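Local coordinates for acyl-coenzyme A oxidase 1 (Yarrowia lipolytica, PDB 5Y9D), which catalyses the FAD-dependent oxidation of saturated acyl-CoAs by molecular oxygen to (2E)-enoyl-CoAs and hydrogen peroxide in peroxisomal fatty acid beta-oxidation, at residues D662-V665 with Y666-Y669; Q639-G642 with L643-F647. All coordinates share one frame; numbering follows the deposited sequence.

Contact 1 of 2, residues D662-V665 with Y666-Y669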
loop_
_atom_site.group_PDB
_atom_site.type_symbol
_atom_site.label_atom_id
_atom_site.label_comp_id
_atom_site.label_asym_id
_atom_site.label_seq_id
_atom_site.Cartn_x
_atom_site.Cartn_y
_atom_site.Cartn_z
ATOM N N ASP A 662 8.924 -4.437 26.273
ATOM C CA ASP A 662 9.939 -3.863 27.154
ATOM C C ASP A 662 10.840 -2.874 26.425
ATOM O O ASP A 662 11.666 -2.204 27.059
ATOM C CB ASP A 662 10.762 -4.966 27.839
ATOM C CG ASP A 662 11.733 -5.707 26.876
ATOM O OD1 ASP A 662 11.724 -5.435 25.647
ATOM O OD2 ASP A 662 12.523 -6.579 27.374
ATOM N N GLY A 663 10.697 -2.780 25.098
ATOM C CA GLY A 663 11.311 -1.682 24.360
ATOM C C GLY A 663 12.768 -1.891 24.023
ATOM O O GLY A 663 13.440 -0.962 23.527
ATOM N N ASN A 664 13.277 -3.101 24.240
ATOM C CA ASN A 664 14.693 -3.369 23.969
ATOM C C ASN A 664 14.830 -3.661 22.493
ATOM O O ASN A 664 15.193 -4.749 22.059
ATOM C CB ASN A 664 15.219 -4.508 24.837
ATOM C CG ASN A 664 16.732 -4.477 24.998
ATOM O OD1 ASN A 664 17.452 -3.738 24.313
ATOM N ND2 ASN A 664 17.225 -5.297 25.907
ATOM N N VAL A 665 14.518 -2.635 21.727
ATOM C CA VAL A 665 14.242 -2.757 20.300
ATOM C C VAL A 665 15.447 -3.275 19.534
ATOM O O VAL A 665 15.333 -4.147 18.691
ATOM C CB VAL A 665 13.846 -1.379 19.749
ATOM C CG1 VAL A 665 13.781 -1.414 18.236
ATOM C CG2 VAL A 665 12.525 -0.964 20.333
ATOM N N TYR A 666 16.606 -2.731 19.850
ATOM C CA TYR A 666 17.808 -2.935 19.062
ATOM C C TYR A 666 18.448 -4.269 19.371
ATOM O O TYR A 666 18.887 -4.965 18.481
ATOM C CB TYR A 666 18.778 -1.782 19.335
ATOM C CG TYR A 666 18.301 -0.426 18.852
ATOM C CD1 TYR A 666 17.893 -0.249 17.542
ATOM C CD2 TYR A 666 18.300 0.697 19.689
ATOM C CE1 TYR A 666 17.487 0.993 17.073
ATOM C CE2 TYR A 666 17.896 1.942 19.236
ATOM C CZ TYR A 666 17.491 2.097 17.915
ATOM O OH TYR A 666 17.077 3.340 17.383
ATOM N N GLU A 667 18.458 -4.645 20.639
ATOM C CA GLU A 667 18.955 -5.943 21.018
ATOM C C GLU A 667 18.120 -7.026 20.347
ATOM O O GLU A 667 18.671 -7.917 19.671
ATOM C CB GLU A 667 18.987 -6.121 22.546
ATOM C CG GLU A 667 19.645 -7.438 22.965
ATOM C CD GLU A 667 20.497 -7.300 24.211
ATOM O OE1 GLU A 667 20.018 -6.643 25.184
ATOM O OE2 GLU A 667 21.657 -7.826 24.204
ATOM N N LYS A 668 16.794 -6.931 20.497
ATOM C CA LYS A 668 15.897 -7.958 19.957
ATOM C C LYS A 668 15.905 -8.010 18.455
ATOM O O LYS A 668 15.878 -9.095 17.892
ATOM C CB LYS A 668 14.478 -7.791 20.490
ATOM C CG LYS A 668 14.408 -8.132 21.969
ATOM C CD LYS A 668 13.014 -8.001 22.515
ATOM C CE LYS A 668 12.996 -8.319 23.999
ATOM N NZ LYS A 668 11.611 -8.691 24.406
ATOM N N TYR A 669 16.000 -6.851 17.813
ATOM C CA TYR A 669 16.062 -6.767 16.350
ATOM C C TYR A 669 17.334 -7.391 15.821
ATOM O O TYR A 669 17.335 -8.153 14.879
ATOM C CB TYR A 669 15.965 -5.294 15.942
ATOM C CG TYR A 669 15.981 -4.953 14.471
ATOM C CD1 TYR A 669 15.528 -5.813 13.501
ATOM C CD2 TYR A 669 16.373 -3.690 14.070
ATOM C CE1 TYR A 669 15.529 -5.452 12.159
ATOM C CE2 TYR A 669 16.372 -3.313 12.738
ATOM C CZ TYR A 669 15.951 -4.192 11.783
ATOM O OH TYR A 669 15.965 -3.777 10.472
#

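Contact 2 of 2, residues Q639-G642 with L643-F647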
loop_
_atom_site.group_PDB
_atom_site.type_symbol
_atom_site.label_atom_id
_atom_site.label_comp_id
_atom_site.label_asym_id
_atom_site.label_seq_id
_atom_site.Cartn_x
_atom_site.Cartn_y
_atom_site.Cartn_z
ATOM N N GLN A 639 0.250 9.603 26.855
ATOM C CA GLN A 639 -0.260 8.297 27.287
ATOM C C GLN A 639 -0.171 7.167 26.226
ATOM O O GLN A 639 -0.829 6.142 26.386
ATOM C CB GLN A 639 -1.736 8.423 27.707
ATOM C CG GLN A 639 -2.067 9.372 28.863
ATOM C CD GLN A 639 -1.574 8.865 30.212
ATOM O OE1 GLN A 639 -2.126 7.910 30.794
ATOM N NE2 GLN A 639 -0.528 9.518 30.730
ATOM N N VAL A 640 0.615 7.332 25.158
ATOM C CA VAL A 640 0.569 6.371 24.064
ATOM C C VAL A 640 0.821 4.947 24.484
ATOM O O VAL A 640 0.200 4.013 23.903
ATOM C CB VAL A 640 1.571 6.633 22.937
ATOM C CG1 VAL A 640 0.963 7.567 21.926
ATOM C CG2 VAL A 640 2.929 7.126 23.444
ATOM N N ILE A 641 1.749 4.777 25.412
ATOM C CA ILE A 641 2.116 3.477 25.919
ATOM C C ILE A 641 0.954 2.830 26.638
ATOM O O ILE A 641 0.758 1.643 26.529
ATOM C CB ILE A 641 3.371 3.536 26.797
ATOM C CG1 ILE A 641 4.551 4.035 25.982
ATOM C CG2 ILE A 641 3.713 2.167 27.331
ATOM C CD1 ILE A 641 4.744 3.286 24.689
ATOM N N GLY A 642 0.192 3.608 27.388
ATOM C CA GLY A 642 -0.987 3.069 28.021
ATOM C C GLY A 642 -2.057 2.585 27.067
ATOM O O GLY A 642 -2.541 1.497 27.229
ATOM N N LEU A 643 -2.391 3.360 26.047
ATOM C CA LEU A 643 -3.415 2.964 25.071
ATOM C C LEU A 643 -3.054 1.755 24.183
ATOM O O LEU A 643 -3.850 0.790 23.948
ATOM C CB LEU A 643 -3.792 4.190 24.249
ATOM C CG LEU A 643 -3.977 5.399 25.166
ATOM C CD1 LEU A 643 -3.824 6.717 24.442
ATOM C CD2 LEU A 643 -5.301 5.347 25.899
ATOM N N THR A 644 -1.814 1.791 23.735
ATOM C CA THR A 644 -1.243 0.687 23.017
ATOM C C THR A 644 -1.141 -0.549 23.907
ATOM O O THR A 644 -1.362 -1.645 23.452
ATOM C CB THR A 644 0.071 1.083 22.323
ATOM O OG1 THR A 644 0.913 1.789 23.226
ATOM C CG2 THR A 644 -0.230 1.997 21.190
ATOM N N ASP A 645 -0.798 -0.355 25.174
ATOM C CA ASP A 645 -0.696 -1.436 26.143
ATOM C C ASP A 645 -2.078 -2.026 26.329
ATOM O O ASP A 645 -2.255 -3.207 26.555
ATOM C CB ASP A 645 -0.133 -0.928 27.473
ATOM C CG ASP A 645 1.391 -0.918 27.511
ATOM O OD1 ASP A 645 2.031 -1.461 26.604
ATOM O OD2 ASP A 645 1.953 -0.355 28.456
ATOM N N ALA A 646 -3.042 -1.125 26.248
ATOM C CA ALA A 646 -4.464 -1.335 26.438
ATOM C C ALA A 646 -5.013 -2.284 25.409
ATOM O O ALA A 646 -6.011 -2.943 25.655
ATOM C CB ALA A 646 -5.201 -0.017 26.370
ATOM N N PHE A 647 -4.352 -2.368 24.262
ATOM C CA PHE A 647 -4.748 -3.445 23.322
ATOM C C PHE A 647 -4.680 -4.904 23.867
ATOM O O PHE A 647 -5.483 -5.730 23.481
ATOM C CB PHE A 647 -4.021 -3.329 21.988
ATOM C CG PHE A 647 -4.364 -2.097 21.239
ATOM C CD1 PHE A 647 -5.653 -1.643 21.220
ATOM C CD2 PHE A 647 -3.397 -1.383 20.581
ATOM C CE1 PHE A 647 -5.983 -0.501 20.544
ATOM C CE2 PHE A 647 -3.715 -0.238 19.905
ATOM C CZ PHE A 647 -5.010 0.204 19.885
#

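Contact 1 of 2, residues D662-V665 with Y666-Y669
Asp-662 and Lys-668 reach for each other from opposite directions. The lysine chain is extended beyond CG and runs back past the backbone carbonyl of Asn-664. Its CE and NZ arrive together at the carboxylate, with NZ 3.5 Å from Asp-662 OD1 in a salt bridge. The first torsion of Asp-662 (chi1 72°) sets CG between its backbone N and carbonyl carbon and folds the carboxylate over the turn. There OD1 also accepts from Asn-664 N at 3.1 Å, a donor that lies above the carboxylate plane. This bond closes an Asx turn, which leads the chain into helix 665-676. Asn-664 holds the N-cap position, but its side chain makes no capping bond. It turns instead to Glu-667, whose carboxylate plane stands 71° from that of the amide. Asn-664 ND2 gives Glu-667 OE1 a weak hydrogen bond of 3.2 Å, while the amide OD1 lies against Glu-667 CB. Backbone bonds begin the helix: Lys-668 N to Asn-664 O at 3.1 Å and Tyr-669 N to Val-665 O at 2.9 Å. Val-665 CG1 touches Tyr-666 CD1 at 4.3 Å. The Tyr-666 side chain lies about 7 Å from a bound FAD, and its hydroxyl bonds to Arg-337, a residue of the flavin pocket. The Tyr-669 hydroxyl bonds to Trp-205 of the second subunit.

Contact 2 of 2, residues Q639-G642 with L643-F647
Ala-646 N bonds to Gly-642 O at 2.8 Å, the shortest sound polar bond between 639-642 and 643-647. One turn back, the backbone N of Thr-644 donates to Val-640 O at 3.0 Å and nearly straight, at 165°. With chi1 at 47°, Thr-644 OG1 sits between its own backbone N and carbonyl carbon, which turns it toward Val-640 O. That approach is too short in the model, so its detail is doubtful. Leu-643 packs differently. Its CG and CD1 lie alongside the Gln-639 carbonyl, CD1 being 3.6 Å from Gln-639 O. That oxygen accepts from Leu-643 N at 3.2 Å. The side chains of Ile-641 and Asp-645 cross at a slant. Their exact fit is doubtful, because the model is too tight around Ile-641 O. The Asp-645 carboxylate has firmer partners elsewhere: OD2 forms a salt bridge with Arg-37 and OD1 another with Arg-332. These two arginines probably keep the buried acid ionised. The Phe-647 ring packs on helices 306-334 and 355-391, and Ile-641 lies against Met-33 of helix 28-38. The pattern is that of a short buried alpha-helix with Gln-639 at its N-cap position, packed among these three helices of the acyl-CoA oxidase fold.

Both contacts are local and lie in the C-terminal part of the acyl-CoA oxidase chain. Contact 2 comes first. It spans the turns of helix 640-646, soon after helix 619-637. The chain then passes through helix 651-654 and a loop to contact 1, where residues 662-665 lead into helix 665-676. The contacts follow in series and neither nest nor cross. Neither closes a long loop. The centres of contacts 1 and 2 are 18 Å apart. The nearest atoms of contacts 1 and 2 are about 8 Å apart and do not touch. Both lean on helix 28-38. Contact 2 joins it to helices 306-334 and 355-391, whereas contact 1 meets the second subunit.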